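Local coordinates for protein Cwp19 (Clostridioides difficile, PDB 5OQ3) that probably hydrolyses cell-wall peptidoglycan, the chain described being its TIM-barrel glycoside hydrolase region, at residues P289-P294 with L320-G325; D56-L61 with E110-R115; N124-T129 with Y160-P165. All coordinates share one frame; numbering follows the deposited sequence. Where two conformers were deposited one is given.

Contact 1: P289-P294 with L320-G325; sequences PQLYWP and LYIGQG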
ATOM      1  N   PRO A 289       0.038  -9.462  -2.674  1.00  6.64           N
ATOM      2  CA  PRO A 289       1.341  -9.457  -3.304  1.00  7.13           C
ATOM      3  C   PRO A 289       1.261  -8.750  -4.655  1.00  7.57           C
ATOM      4  O   PRO A 289       0.326  -8.962  -5.441  1.00  8.30           O
ATOM      5  CB  PRO A 289       1.675 -10.951  -3.448  1.00  9.26           C
ATOM      6  CG  PRO A 289       0.341 -11.645  -3.351  1.00 10.15           C
ATOM      7  CD  PRO A 289      -0.531 -10.804  -2.503  1.00  7.41           C
ATOM      8  N   GLN A 290       2.297  -7.935  -4.938  1.00  7.01           N
ATOM      9  CA  GLN A 290       2.349  -7.180  -6.186  1.00  8.07           C
ATOM     10  C   GLN A 290       3.025  -8.040  -7.250  1.00  9.09           C
ATOM     11  O   GLN A 290       4.255  -8.139  -7.327  1.00  9.76           O
ATOM     12  CB  GLN A 290       3.122  -5.875  -5.924  1.00  8.76           C
ATOM     13  CG  GLN A 290       2.358  -4.993  -4.975  1.00  9.10           C
ATOM     14  CD  GLN A 290       3.081  -3.695  -4.599  1.00  8.87           C
ATOM     15  OE1 GLN A 290       4.057  -3.276  -5.194  1.00 12.30           O
ATOM     16  NE2 GLN A 290       2.554  -3.035  -3.597  1.00  9.48           N
ATOM     17  N   LEU A 291       2.181  -8.709  -8.046  1.00  8.87           N
ATOM     18  CA  LEU A 291       2.664  -9.593  -9.100  1.00  9.83           C
ATOM     19  C   LEU A 291       2.667  -8.868 -10.412  1.00 10.42           C
ATOM     20  O   LEU A 291       1.996  -9.258 -11.381  1.00 10.15           O
ATOM     21  CB  LEU A 291       1.817 -10.877  -9.143  1.00  9.14           C
ATOM     22  CG  LEU A 291       1.716 -11.664  -7.823  1.00 10.09           C
ATOM     23  CD1 LEU A 291       1.071 -13.029  -8.111  1.00 10.69           C
ATOM     24  CD2 LEU A 291       3.042 -11.828  -7.116  1.00 11.26           C
ATOM     25  N   TYR A 292       3.543  -7.876 -10.493  1.00 11.60           N
ATOM     26  CA  TYR A 292       3.566  -6.986 -11.640  1.00 12.15           C
ATOM     27  C   TYR A 292       4.512  -7.495 -12.719  1.00 12.75           C
ATOM     28  O   TYR A 292       5.396  -6.766 -13.194  1.00 14.13           O
ATOM     29  CB  TYR A 292       3.948  -5.565 -11.185  1.00 12.82           C
ATOM     30  CG  TYR A 292       3.112  -4.917 -10.102  1.00 11.89           C
ATOM     31  CD1 TYR A 292       1.803  -5.304  -9.836  1.00 10.77           C
ATOM     32  CD2 TYR A 292       3.613  -3.832  -9.406  1.00 11.55           C
ATOM     33  CE1 TYR A 292       1.039  -4.634  -8.897  1.00  9.93           C
ATOM     34  CE2 TYR A 292       2.856  -3.181  -8.445  1.00 11.17           C
ATOM     35  CZ  TYR A 292       1.549  -3.566  -8.218  1.00 10.42           C
ATOM     36  OH  TYR A 292       0.776  -2.921  -7.287  1.00 12.04           O
ATOM     37  N   TRP A 293       4.273  -8.731 -13.153  1.00 12.64           N
ATOM     38  CA  TRP A 293       5.079  -9.350 -14.163  1.00 12.26           C
ATOM     39  C   TRP A 293       4.168 -10.144 -15.107  1.00 12.75           C
ATOM     40  O   TRP A 293       3.097 -10.596 -14.717  1.00 12.48           O
ATOM     41  CB  TRP A 293       6.051 -10.332 -13.521  1.00 14.17           C
ATOM     42  CG  TRP A 293       7.053  -9.678 -12.593  1.00 15.09           C
ATOM     43  CD1 TRP A 293       8.115  -8.871 -12.949  1.00 16.03           C
ATOM     44  CD2 TRP A 293       7.100  -9.780 -11.170  1.00 13.96           C
ATOM     45  NE1 TRP A 293       8.808  -8.479 -11.841  1.00 16.49           N
ATOM     46  CE2 TRP A 293       8.217  -9.028 -10.733  1.00 13.93           C
ATOM     47  CE3 TRP A 293       6.333 -10.463 -10.219  1.00 13.50           C
ATOM     48  CZ2 TRP A 293       8.574  -8.941  -9.394  1.00 15.29           C
ATOM     49  CZ3 TRP A 293       6.677 -10.355  -8.885  1.00 14.86           C
ATOM     50  CH2 TRP A 293       7.778  -9.586  -8.482  1.00 15.03           C
ATOM     51  N   PRO A 294       4.621 -10.375 -16.340  1.00 12.66           N
ATOM     52  CA  PRO A 294       3.920 -11.261 -17.266  1.00 13.45           C
ATOM     53  C   PRO A 294       4.018 -12.729 -16.903  1.00 13.76           C
ATOM     54  O   PRO A 294       4.976 -13.183 -16.266  1.00 15.02           O
ATOM     55  CB  PRO A 294       4.615 -11.027 -18.613  1.00 16.06           C
ATOM     56  CG  PRO A 294       5.470  -9.852 -18.413  1.00 17.28           C
ATOM     57  CD  PRO A 294       5.791  -9.759 -16.974  1.00 13.66           C
ATOM     58  N   LEU A 320      -6.382 -13.533   0.253  1.00  6.85           N
ATOM     59  CA  LEU A 320      -5.386 -13.262  -0.771  1.00  6.96           C
ATOM     60  C   LEU A 320      -6.000 -12.560  -1.980  1.00  7.18           C
ATOM     61  O   LEU A 320      -6.906 -13.122  -2.643  1.00  8.12           O
ATOM     62  CB  LEU A 320      -4.729 -14.573  -1.206  1.00  7.24           C
ATOM     63  CG  LEU A 320      -3.768 -14.510  -2.398  1.00  7.68           C
ATOM     64  CD1 LEU A 320      -2.570 -13.593  -2.144  1.00  8.82           C
ATOM     65  CD2 LEU A 320      -3.297 -15.935  -2.709  1.00  9.71           C
ATOM     66  N   TYR A 321      -5.462 -11.377  -2.305  1.00  7.09           N
ATOM     67  CA  TYR A 321      -5.845 -10.668  -3.536  1.00  7.89           C
ATOM     68  C   TYR A 321      -4.568 -10.505  -4.335  1.00  7.69           C
ATOM     69  O   TYR A 321      -3.533 -10.265  -3.751  1.00  9.07           O
ATOM     70  CB  TYR A 321      -6.494  -9.293  -3.237  1.00  8.21           C
ATOM     71  CG  TYR A 321      -7.578  -9.283  -2.186  1.00  7.90           C
ATOM     72  CD1 TYR A 321      -8.624 -10.188  -2.221  1.00  7.61           C
ATOM     73  CD2 TYR A 321      -7.549  -8.385  -1.154  1.00  7.72           C
ATOM     74  CE1 TYR A 321      -9.623 -10.173  -1.263  1.00  7.68           C
ATOM     75  CE2 TYR A 321      -8.567  -8.345  -0.193  1.00  8.36           C
ATOM     76  CZ  TYR A 321      -9.561  -9.250  -0.257  1.00  7.65           C
ATOM     77  OH  TYR A 321     -10.538  -9.199   0.704  1.00 10.57           O
ATOM     78  N   ILE A 322      -4.638 -10.590  -5.666  1.00  6.97           N
ATOM     79  CA  ILE A 322      -3.466 -10.400  -6.480  1.00  7.52           C
ATOM     80  C   ILE A 322      -3.356  -8.965  -6.944  1.00  6.76           C
ATOM     81  O   ILE A 322      -4.320  -8.391  -7.473  1.00  7.68           O
ATOM     82  CB  ILE A 322      -3.482 -11.333  -7.700  1.00  7.44           C
ATOM     83  CG1 ILE A 322      -3.648 -12.783  -7.265  1.00  8.93           C
ATOM     84  CG2 ILE A 322      -2.268 -11.083  -8.589  1.00  8.39           C
ATOM     85  CD1 ILE A 322      -2.612 -13.309  -6.297  1.00  8.84           C
ATOM     86  N   GLY A 323      -2.167  -8.371  -6.697  1.00  7.60           N
ATOM     87  CA  GLY A 323      -1.886  -7.064  -7.251  1.00  8.17           C
ATOM     88  C   GLY A 323      -1.541  -7.181  -8.721  1.00  8.42           C
ATOM     89  O   GLY A 323      -0.555  -7.830  -9.099  1.00 10.03           O
ATOM     90  N   GLN A 324      -2.329  -6.504  -9.564  1.00  7.58           N
ATOM     91  CA  GLN A 324      -2.212  -6.588 -11.018  1.00  8.91           C
ATOM     92  C   GLN A 324      -1.547  -5.350 -11.576  1.00  8.47           C
ATOM     93  O   GLN A 324      -2.040  -4.227 -11.391  1.00  9.95           O
ATOM     94  CB  GLN A 324      -3.623  -6.725 -11.654  1.00  9.69           C
ATOM     95  CG  GLN A 324      -4.581  -7.754 -11.047  1.00  9.61           C
ATOM     96  CD  GLN A 324      -4.258  -9.247 -11.210  1.00  7.87           C
ATOM     97  OE1 GLN A 324      -4.963 -10.062 -10.657  1.00  9.22           O
ATOM     98  NE2 GLN A 324      -3.278  -9.625 -12.014  1.00  9.42           N
ATOM     99  N   GLY A 325      -0.481  -5.559 -12.352  1.00  9.08           N
ATOM    100  CA  GLY A 325       0.321  -4.470 -12.884  1.00 10.30           C
ATOM    101  C   GLY A 325      -0.068  -3.885 -14.211  1.00  9.62           C
ATOM    102  O   GLY A 325       0.740  -3.841 -15.162  1.00 12.60           O
TER
HETATM  103  O   HOH W   1      -0.124  -8.370 -12.907  1.00 11.44           O
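L291 and G323 share the second of two backbone bonds joining the loop 289-294 to barrel strand 319-324. G323 N donates to P289 O at 2.9 Å (N-H...O 150°), and L291 N returns a bond to G323 O at 3.1 Å, so G323 uses both its polar atoms. Together they make the single bridge between Q290 and G323.

Followed outward, L291 slants across I322. Its CB lies 3.9 Å from G323 O, CG meets I322 CG2, and the tip CD1 reaches I322 CG2 at 3.9 Å and I322 CD1 slightly farther off. A chi1 of -55° puts CG beside the backbone N, from where CD1 can reach I322 CG2. P289 CD presses on L320 CD1 at a tight 3.5 Å, the two side chains at about a right angle.

Farther along the loop, Y292 brings G323 O to its ring edge, with CD1 3.5 Å from that oxygen, while CD1 also lies 3.4 Å from G325 N. A water donates to L291 O and accepts from G325 N. Directional bonds thus set the register of loop and barrel strand, and apolar contacts flank them: P289 also touches W309 and L291 touches V306 of helix 302-313, while L320 packs on I356.

Contact 2: D56-L61 with E110-R115; sequences DLLDKL and EEAHKR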
ATOM      1  N   ASP A  56     -15.823  11.573 -11.229  1.00 13.83           N
ATOM      2  CA  ASP A  56     -15.673  11.072 -12.582  1.00 14.29           C
ATOM      3  C   ASP A  56     -14.814   9.805 -12.607  1.00 15.16           C
ATOM      4  O   ASP A  56     -15.100   8.859 -13.345  1.00 16.45           O
ATOM      5  CB  ASP A  56     -15.001  12.128 -13.474  1.00 16.02           C
ATOM      6  CG  ASP A  56     -15.944  13.264 -13.900  1.00 19.99           C
ATOM      7  OD1 ASP A  56     -17.197  13.180 -13.701  1.00 22.76           O
ATOM      8  OD2 ASP A  56     -15.387  14.242 -14.479  1.00 24.48           O
ATOM      9  N   LEU A  57     -13.765   9.787 -11.795  1.00 13.63           N
ATOM     10  CA  LEU A  57     -12.903   8.611 -11.690  1.00 12.83           C
ATOM     11  C   LEU A  57     -13.696   7.423 -11.122  1.00 12.81           C
ATOM     12  O   LEU A  57     -13.687   6.339 -11.695  1.00 14.15           O
ATOM     13  CB  LEU A  57     -11.635   8.934 -10.920  1.00 14.30           C
ATOM     14  CG  LEU A  57     -10.649   7.785 -10.671  1.00 15.35           C
ATOM     15  CD1 LEU A  57     -10.146   7.240 -12.012  1.00 16.67           C
ATOM     16  CD2 LEU A  57      -9.499   8.244  -9.804  1.00 16.89           C
ATOM     17  N   LEU A  58     -14.426   7.629 -10.026  1.00 11.85           N
ATOM     18  CA  LEU A  58     -15.200   6.526  -9.488  1.00 12.69           C
ATOM     19  C   LEU A  58     -16.222   6.014 -10.479  1.00 12.91           C
ATOM     20  O   LEU A  58     -16.477   4.810 -10.545  1.00 13.55           O
ATOM     21  CB  LEU A  58     -15.901   6.941  -8.230  1.00 13.01           C
ATOM     22  CG  LEU A  58     -15.064   7.231  -7.000  1.00 11.77           C
ATOM     23  CD1 LEU A  58     -15.990   7.278  -5.815  1.00 13.57           C
ATOM     24  CD2 LEU A  58     -14.018   6.155  -6.757  1.00 13.50           C
ATOM     25  N   ASP A  59     -16.853   6.941 -11.219  1.00 12.40           N
ATOM     26  CA  ASP A  59     -17.853   6.489 -12.174  1.00 13.57           C
ATOM     27  C   ASP A  59     -17.235   5.553 -13.218  1.00 13.83           C
ATOM     28  O   ASP A  59     -17.820   4.541 -13.571  1.00 14.95           O
ATOM     29  CB  ASP A  59     -18.491   7.672 -12.923  1.00 13.75           C
ATOM     30  CG  ASP A  59     -19.425   8.514 -12.073  1.00 17.32           C
ATOM     31  OD1 ASP A  59     -19.918   8.040 -11.027  1.00 20.15           O
ATOM     32  OD2 ASP A  59     -19.715   9.650 -12.529  1.00 22.13           O
ATOM     33  N   LYS A  60     -16.051   5.893 -13.695  1.00 13.39           N
ATOM     34  CA  LYS A  60     -15.396   5.078 -14.702  0.54 15.16           C
ATOM     35  C   LYS A  60     -14.991   3.710 -14.079  1.00 15.37           C
ATOM     36  O   LYS A  60     -15.208   2.669 -14.689  1.00 16.14           O
ATOM     37  CB  LYS A  60     -14.199   5.836 -15.286  0.54 19.02           C
ATOM     38  CG  LYS A  60     -13.710   5.351 -16.649  0.54 22.50           C
ATOM     39  CD  LYS A  60     -14.553   5.842 -17.834  0.54 25.09           C
ATOM     40  CE  LYS A  60     -14.333   7.310 -18.260  0.54 27.88           C
ATOM     41  NZ  LYS A  60     -13.034   7.594 -18.947  0.54 29.31           N
ATOM     42  N   LEU A  61     -14.473   3.716 -12.851  1.00 13.48           N
ATOM     43  CA  LEU A  61     -14.111   2.451 -12.199  1.00 13.02           C
ATOM     44  C   LEU A  61     -15.341   1.561 -11.977  1.00 12.87           C
ATOM     45  O   LEU A  61     -15.309   0.375 -12.278  1.00 13.68           O
ATOM     46  CB  LEU A  61     -13.412   2.739 -10.882  1.00 12.92           C
ATOM     47  CG  LEU A  61     -12.096   3.523 -10.945  1.00 13.44           C
ATOM     48  CD1 LEU A  61     -11.597   3.852  -9.544  1.00 13.42           C
ATOM     49  CD2 LEU A  61     -11.061   2.761 -11.739  1.00 14.19           C
ATOM     50  N   GLU A 110     -17.891   9.245   1.263  1.00  7.91           N
ATOM     51  CA  GLU A 110     -19.326   9.279   1.064  1.00  9.39           C
ATOM     52  C   GLU A 110     -19.666   9.054  -0.418  1.00  9.44           C
ATOM     53  O   GLU A 110     -20.668   8.382  -0.721  1.00 11.25           O
ATOM     54  CB  GLU A 110     -19.950  10.558   1.598  1.00  9.94           C
ATOM     55  CG  GLU A 110     -19.933  10.629   3.124  1.00  9.53           C
ATOM     56  CD  GLU A 110     -20.418  11.898   3.761  1.00 11.15           C
ATOM     57  OE1 GLU A 110     -20.582  12.909   3.095  1.00 13.16           O
ATOM     58  OE2 GLU A 110     -20.645  11.859   5.016  1.00 11.16           O
ATOM     59  N   GLU A 111     -18.829   9.558  -1.329  1.00  9.70           N
ATOM     60  CA  GLU A 111     -19.097   9.347  -2.718  1.00  9.79           C
ATOM     61  C   GLU A 111     -18.818   7.916  -3.173  1.00  9.92           C
ATOM     62  O   GLU A 111     -19.513   7.398  -4.065  1.00 11.03           O
ATOM     63  CB  GLU A 111     -18.280  10.351  -3.556  1.00 10.95           C
ATOM     64  CG  GLU A 111     -18.758  11.802  -3.344  1.00 12.10           C
ATOM     65  CD  GLU A 111     -20.164  12.118  -3.846  1.00 13.38           C
ATOM     66  OE1 GLU A 111     -20.587  11.473  -4.811  1.00 14.80           O
ATOM     67  OE2 GLU A 111     -20.823  13.013  -3.240  1.00 15.98           O
ATOM     68  N   ALA A 112     -17.821   7.247  -2.579  1.00  8.68           N
ATOM     69  CA  ALA A 112     -17.654   5.824  -2.807  1.00  9.24           C
ATOM     70  C   ALA A 112     -18.859   5.048  -2.316  1.00  8.50           C
ATOM     71  O   ALA A 112     -19.415   4.212  -3.036  1.00  9.90           O
ATOM     72  CB  ALA A 112     -16.344   5.305  -2.149  1.00  9.39           C
ATOM     73  N   HIS A 113     -19.301   5.350  -1.098  1.00  8.80           N
ATOM     74  CA  HIS A 113     -20.399   4.586  -0.556  1.00  8.66           C
ATOM     75  C   HIS A 113     -21.724   4.766  -1.306  1.00 10.12           C
ATOM     76  O   HIS A 113     -22.495   3.812  -1.446  1.00 11.46           O
ATOM     77  CB  HIS A 113     -20.566   4.929   0.896  1.00  8.36           C
ATOM     78  CG  HIS A 113     -19.475   4.358   1.763  1.00  8.31           C
ATOM     79  ND1 HIS A 113     -19.303   4.723   3.089  1.00  9.76           N
ATOM     80  CD2 HIS A 113     -18.514   3.436   1.501  1.00  9.89           C
ATOM     81  CE1 HIS A 113     -18.318   4.007   3.610  1.00  9.96           C
ATOM     82  NE2 HIS A 113     -17.822   3.215   2.669  1.00 10.33           N
ATOM     83  N   LYS A 114     -21.978   5.982  -1.803  1.00 10.03           N
ATOM     84  CA  LYS A 114     -23.222   6.199  -2.582  1.00 12.03           C
ATOM     85  C   LYS A 114     -23.228   5.377  -3.864  1.00 13.52           C
ATOM     86  O   LYS A 114     -24.301   5.095  -4.407  1.00 17.26           O
ATOM     87  CB  LYS A 114     -23.398   7.704  -2.891  1.00 13.18           C
ATOM     88  CG  LYS A 114     -23.915   8.430  -1.657  1.00 14.72           C
ATOM     89  CD  LYS A 114     -24.272   9.883  -1.931  1.00 16.54           C
ATOM     90  CE  LYS A 114     -23.066  10.713  -2.296  1.00 16.06           C
ATOM     91  NZ  LYS A 114     -23.477  12.121  -2.486  1.00 16.94           N
ATOM     92  N   ARG A 115     -22.049   5.004  -4.359  1.00 12.04           N
ATOM     93  CA  ARG A 115     -21.915   4.169  -5.532  1.00 12.93           C
ATOM     94  C   ARG A 115     -21.756   2.666  -5.182  1.00 13.37           C
ATOM     95  O   ARG A 115     -21.437   1.858  -6.052  1.00 15.75           O
ATOM     96  CB  ARG A 115     -20.719   4.635  -6.350  1.00 13.83           C
ATOM     97  CG  ARG A 115     -20.946   5.973  -7.019  1.00 13.66           C
ATOM     98  CD  ARG A 115     -19.635   6.541  -7.518  1.00 14.57           C
ATOM     99  NE  ARG A 115     -19.864   7.774  -8.234  1.00 16.37           N
ATOM    100  CZ  ARG A 115     -20.137   8.944  -7.677  1.00 15.53           C
ATOM    101  NH1 ARG A 115     -20.188   9.097  -6.358  1.00 14.35           N
ATOM    102  NH2 ARG A 115     -20.371  10.002  -8.451  1.00 19.25           N
TER
HETATM  103  O   HOH W   2     -20.704  11.526 -11.218  1.00 40.54           O
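R115 NE points nearly straight at D59 OD1, 2.8 Å away with an N-H...O angle of 167°. The oxygen is met on its syn side, 30° out of the carboxylate plane, yet it lies within the plane of the guanidinium. The R115 chain is extended from CG to NE (chi3 176°), which carries the guanidinium across to D59. R115 NH2 adds a weak bond to the same oxygen at 3.3 Å.

The remaining nitrogen is used within its own segment. R115 NH1 donates to E111 O at 2.9 Å, from above the carbonyl plane and not on a lone pair, and to the anti lone pair of E111 OE1 at 2.9 Å; both acceptors lie close to the guanidinium plane. E111 OE2 takes K114 NZ from above the carboxylate, at 2.9 Å, so each acidic oxygen of E111 has a basic partner. Held from two directions, the guanidinium has its rotation fixed. R115 O receives K62 NZ.

Beside the salt bridge, L58, itself buried, supplies the apolar part. Its CB packs against R115 CD at 3.8 Å, and CD1 lies 3.7 Å from A112 N. A four-residue salt-bridge network beside a leucine-alanine contact thus ties helix 47-63 to helix 104-114, neighbouring outer helices of a TIM barrel.

Contact 3: N124-T129 with Y160-P165; sequences NPYRIT and YDPGLP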
ATOM      1  N   ASN A 124       1.232   5.159   3.982  1.00  8.90           N
ATOM      2  CA  ASN A 124       2.650   4.799   3.937  1.00  8.54           C
ATOM      3  C   ASN A 124       3.203   5.060   5.356  1.00  9.73           C
ATOM      4  O   ASN A 124       3.195   6.196   5.802  1.00 10.31           O
ATOM      5  CB  ASN A 124       3.361   5.597   2.852  1.00  9.16           C
ATOM      6  CG  ASN A 124       4.835   5.270   2.771  1.00 10.17           C
ATOM      7  OD1 ASN A 124       5.520   5.173   3.802  1.00 11.68           O
ATOM      8  ND2 ASN A 124       5.353   5.161   1.528  1.00 11.98           N
ATOM      9  N   PRO A 125       3.614   4.017   6.104  1.00  8.78           N
ATOM     10  CA  PRO A 125       3.930   4.275   7.506  1.00  9.52           C
ATOM     11  C   PRO A 125       5.195   5.129   7.742  1.00  9.47           C
ATOM     12  O   PRO A 125       5.146   6.039   8.574  1.00 11.49           O
ATOM     13  CB  PRO A 125       4.102   2.853   8.098  1.00 11.12           C
ATOM     14  CG  PRO A 125       4.294   1.955   6.932  1.00 12.23           C
ATOM     15  CD  PRO A 125       3.593   2.577   5.783  1.00 11.52           C
ATOM     16  N   TYR A 126       6.327   4.774   7.112  1.00  9.86           N
ATOM     17  CA  TYR A 126       7.645   5.300   7.542  1.00  9.71           C
ATOM     18  C   TYR A 126       8.224   6.433   6.668  1.00  9.94           C
ATOM     19  O   TYR A 126       9.161   7.063   7.107  1.00 10.36           O
ATOM     20  CB  TYR A 126       8.714   4.207   7.613  1.00  9.79           C
ATOM     21  CG  TYR A 126       8.319   2.933   8.362  1.00  9.84           C
ATOM     22  CD1 TYR A 126       8.033   2.933   9.716  1.00  9.71           C
ATOM     23  CD2 TYR A 126       8.289   1.725   7.701  1.00 12.19           C
ATOM     24  CE1 TYR A 126       7.707   1.768  10.386  1.00  9.34           C
ATOM     25  CE2 TYR A 126       8.001   0.542   8.356  1.00 11.30           C
ATOM     26  CZ  TYR A 126       7.722   0.566   9.713  1.00  9.31           C
ATOM     27  OH  TYR A 126       7.428  -0.618  10.327  1.00  9.39           O
ATOM     28  N   ARG A 127       7.687   6.685   5.462  1.00  9.20           N
ATOM     29  CA  ARG A 127       8.265   7.720   4.625  1.00 11.96           C
ATOM     30  C   ARG A 127       8.101   9.064   5.286  1.00 13.04           C
ATOM     31  O   ARG A 127       7.027   9.389   5.816  1.00 14.92           O
ATOM     32  CB  ARG A 127       7.548   7.717   3.269  1.00 13.58           C
ATOM     33  CG  ARG A 127       7.801   8.945   2.368  1.00 15.04           C
ATOM     34  CD  ARG A 127       6.923   8.898   1.125  1.00 16.87           C
ATOM     35  NE  ARG A 127       7.343   7.840   0.220  1.00 17.93           N
ATOM     36  CZ  ARG A 127       6.559   7.256  -0.688  1.00 18.13           C
ATOM     37  NH1 ARG A 127       5.305   7.651  -0.870  1.00 17.02           N
ATOM     38  NH2 ARG A 127       7.050   6.283  -1.454  1.00 19.31           N
ATOM     39  N   ILE A 128       9.139   9.887   5.173  1.00 11.25           N
ATOM     40  CA  ILE A 128       9.070  11.311   5.551  1.00 12.39           C
ATOM     41  C   ILE A 128       9.345  12.205   4.336  1.00 12.81           C
ATOM     42  O   ILE A 128       8.525  13.021   4.024  1.00 15.11           O
ATOM     43  CB  ILE A 128      10.017  11.704   6.717  1.00 12.24           C
ATOM     44  CG1 ILE A 128       9.795  10.825   7.952  1.00 13.18           C
ATOM     45  CG2 ILE A 128       9.818  13.181   7.052  1.00 14.77           C
ATOM     46  CD1 ILE A 128      10.898  10.932   8.971  1.00 14.08           C
ATOM     47  N   THR A 129      10.492  12.053   3.682  1.00 13.67           N
ATOM     48  CA  THR A 129      10.838  12.925   2.560  1.00 15.85           C
ATOM     49  C   THR A 129      11.045  12.178   1.270  1.00 16.06           C
ATOM     50  O   THR A 129      11.255  10.971   1.282  1.00 17.79           O
ATOM     51  CB  THR A 129      12.133  13.718   2.834  1.00 15.03           C
ATOM     52  OG1 THR A 129      13.228  12.816   2.966  1.00 17.28           O
ATOM     53  CG2 THR A 129      12.004  14.568   4.068  1.00 17.82           C
ATOM     54  N   TYR A 160      10.953   7.472   9.299  1.00  9.12           N
ATOM     55  CA  TYR A 160      10.773   7.126  10.707  1.00  9.58           C
ATOM     56  C   TYR A 160      11.474   5.789  10.982  1.00  9.80           C
ATOM     57  O   TYR A 160      11.476   4.909  10.112  1.00 11.20           O
ATOM     58  CB  TYR A 160       9.315   7.037  11.099  1.00 10.26           C
ATOM     59  CG  TYR A 160       8.592   8.352  10.994  1.00 10.64           C
ATOM     60  CD1 TYR A 160       8.901   9.424  11.858  1.00 10.26           C
ATOM     61  CD2 TYR A 160       7.670   8.570  10.002  1.00 10.38           C
ATOM     62  CE1 TYR A 160       8.280  10.639  11.722  1.00 11.18           C
ATOM     63  CE2 TYR A 160       7.010   9.777   9.874  1.00 11.36           C
ATOM     64  CZ  TYR A 160       7.338  10.827  10.733  1.00 11.65           C
ATOM     65  OH  TYR A 160       6.684  12.031  10.609  1.00 12.83           O
ATOM     66  N   ASP A 161      12.042   5.645  12.162  1.00  8.31           N
ATOM     67  CA  ASP A 161      12.766   4.428  12.564  1.00  8.41           C
ATOM     68  C   ASP A 161      11.787   3.341  13.004  1.00  6.51           C
ATOM     69  O   ASP A 161      11.163   3.455  14.078  1.00  7.88           O
ATOM     70  CB  ASP A 161      13.719   4.799  13.719  1.00  8.58           C
ATOM     71  CG  ASP A 161      14.667   3.689  14.131  1.00  8.86           C
ATOM     72  OD1 ASP A 161      14.418   2.501  13.779  1.00  9.18           O
ATOM     73  OD2 ASP A 161      15.668   4.085  14.782  1.00  9.95           O
ATOM     74  N   PRO A 162      11.659   2.260  12.218  1.00  6.72           N
ATOM     75  CA  PRO A 162      10.705   1.203  12.596  1.00  6.93           C
ATOM     76  C   PRO A 162      11.021   0.531  13.927  1.00  7.27           C
ATOM     77  O   PRO A 162      10.114  -0.158  14.483  1.00  7.78           O
ATOM     78  CB  PRO A 162      10.793   0.229  11.418  1.00  7.36           C
ATOM     79  CG  PRO A 162      11.385   1.008  10.278  1.00  8.33           C
ATOM     80  CD  PRO A 162      12.314   1.985  10.932  1.00  7.47           C
ATOM     81  N   GLY A 163      12.249   0.675  14.422  1.00  8.06           N
ATOM     82  CA  GLY A 163      12.645   0.042  15.657  1.00  8.28           C
ATOM     83  C   GLY A 163      12.345   0.769  16.935  1.00  8.41           C
ATOM     84  O   GLY A 163      12.594   0.196  17.995  1.00 10.29           O
ATOM     85  N   LEU A 164      11.771   1.971  16.879  1.00  7.85           N
ATOM     86  CA  LEU A 164      11.464   2.705  18.091  1.00  8.77           C
ATOM     87  C   LEU A 164      10.048   2.432  18.509  1.00  9.21           C
ATOM     88  O   LEU A 164       9.095   2.660  17.721  1.00  8.93           O
ATOM     89  CB  LEU A 164      11.674   4.203  17.891  1.00  9.45           C
ATOM     90  CG  LEU A 164      13.146   4.643  17.779  1.00 10.65           C
ATOM     91  CD1 LEU A 164      13.227   6.083  17.368  1.00 11.23           C
ATOM     92  CD2 LEU A 164      13.876   4.423  19.099  1.00 11.17           C
ATOM     93  N   PRO A 165       9.861   2.104  19.798  1.00  8.82           N
ATOM     94  CA  PRO A 165       8.497   1.936  20.230  1.00  9.64           C
ATOM     95  C   PRO A 165       7.638   3.212  20.067  1.00  9.42           C
ATOM     96  O   PRO A 165       6.431   3.110  19.768  1.00  8.97           O
ATOM     97  CB  PRO A 165       8.644   1.552  21.711  1.00 11.20           C
ATOM     98  CG  PRO A 165      10.025   1.031  21.855  1.00 13.67           C
ATOM     99  CD  PRO A 165      10.858   1.644  20.802  1.00 10.15           C
TER
HETATM  100  O   HOH W   3       7.833  -0.818  12.980  1.00  7.63           O
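Y126 and Y160 come together through one backbone bond, Y160 N to Y126 O at 2.9 Å, with an N-H...O angle of 161° and the donor in the carbonyl plane; their CA atoms are 4.8 Å apart, and I128 and T129 continue the backbone bonding to Y158.

Each tyrosine ring then receives a CH-pi contact from the other segment. P162 lays its ring over one face of Y126, CG standing 3.7 Å from the ring centroid and 9° off the normal, so the carbon sits nearly above the centre. P162 CB shifts toward the phenol end, reaching Y126 CZ at 3.5 Å. P125 CB covers the opposite face of Y126, which is therefore held between two prolines. In the second contact I128 crosses the Y160 ring at about a right angle: its CG1 lies 3.6 Å from the centroid, displaced toward the CE2 rim, and its CD1 continues to Y160 N at 3.5 Å. With chi1 at -55°, I128 CG1 stands opposite the carbonyl carbon, which carries this branch over the ring.

A water accepts from Y126 OH at 2.7 Å and donates to P162 O, linking the segments again, while Y160 OH bonds S77 OG. D161 OD1 accepts from G163 N, which comes from above the carboxylate plane, in an Asx turn that overlaps the type I turn 161-164; D161 OD2 bonds T204 OG1.

Segment 124-129 leaves barrel strand 118-123, and segment 160-165 leaves the hairpin strand 157-160. Both tyrosines share helix 165-181, Y126 through I171 and Y160 through V167 and Y170. Y126 adds V222 and L225 of helix 214-236, Y160 adds P143 and A144 of helix 143-146, and the joined loops thus pack against all three helices at the end of barrel strand 118-123.

In the fold
Contacts 1 and 3 both involve loops that follow barrel strands at their C-terminal ends, the end where TIM-barrel enzymes carry the active site; their centres are 25 Å apart, on opposite sides of the chain's centre. Each sends a side chain to the loop just after strand 186-189: Q290 of contact 1 bonds S245 and D191, and R127 of contact 3 bonds P75 O and makes a cation-pi contact with Y192. Contact 2 instead joins two outer helices near the ends that lead into strands 68-74 and 118-123. Its centre lies 24 Å from that of contact 1 and 32 Å from that of contact 3, and none of the three touch.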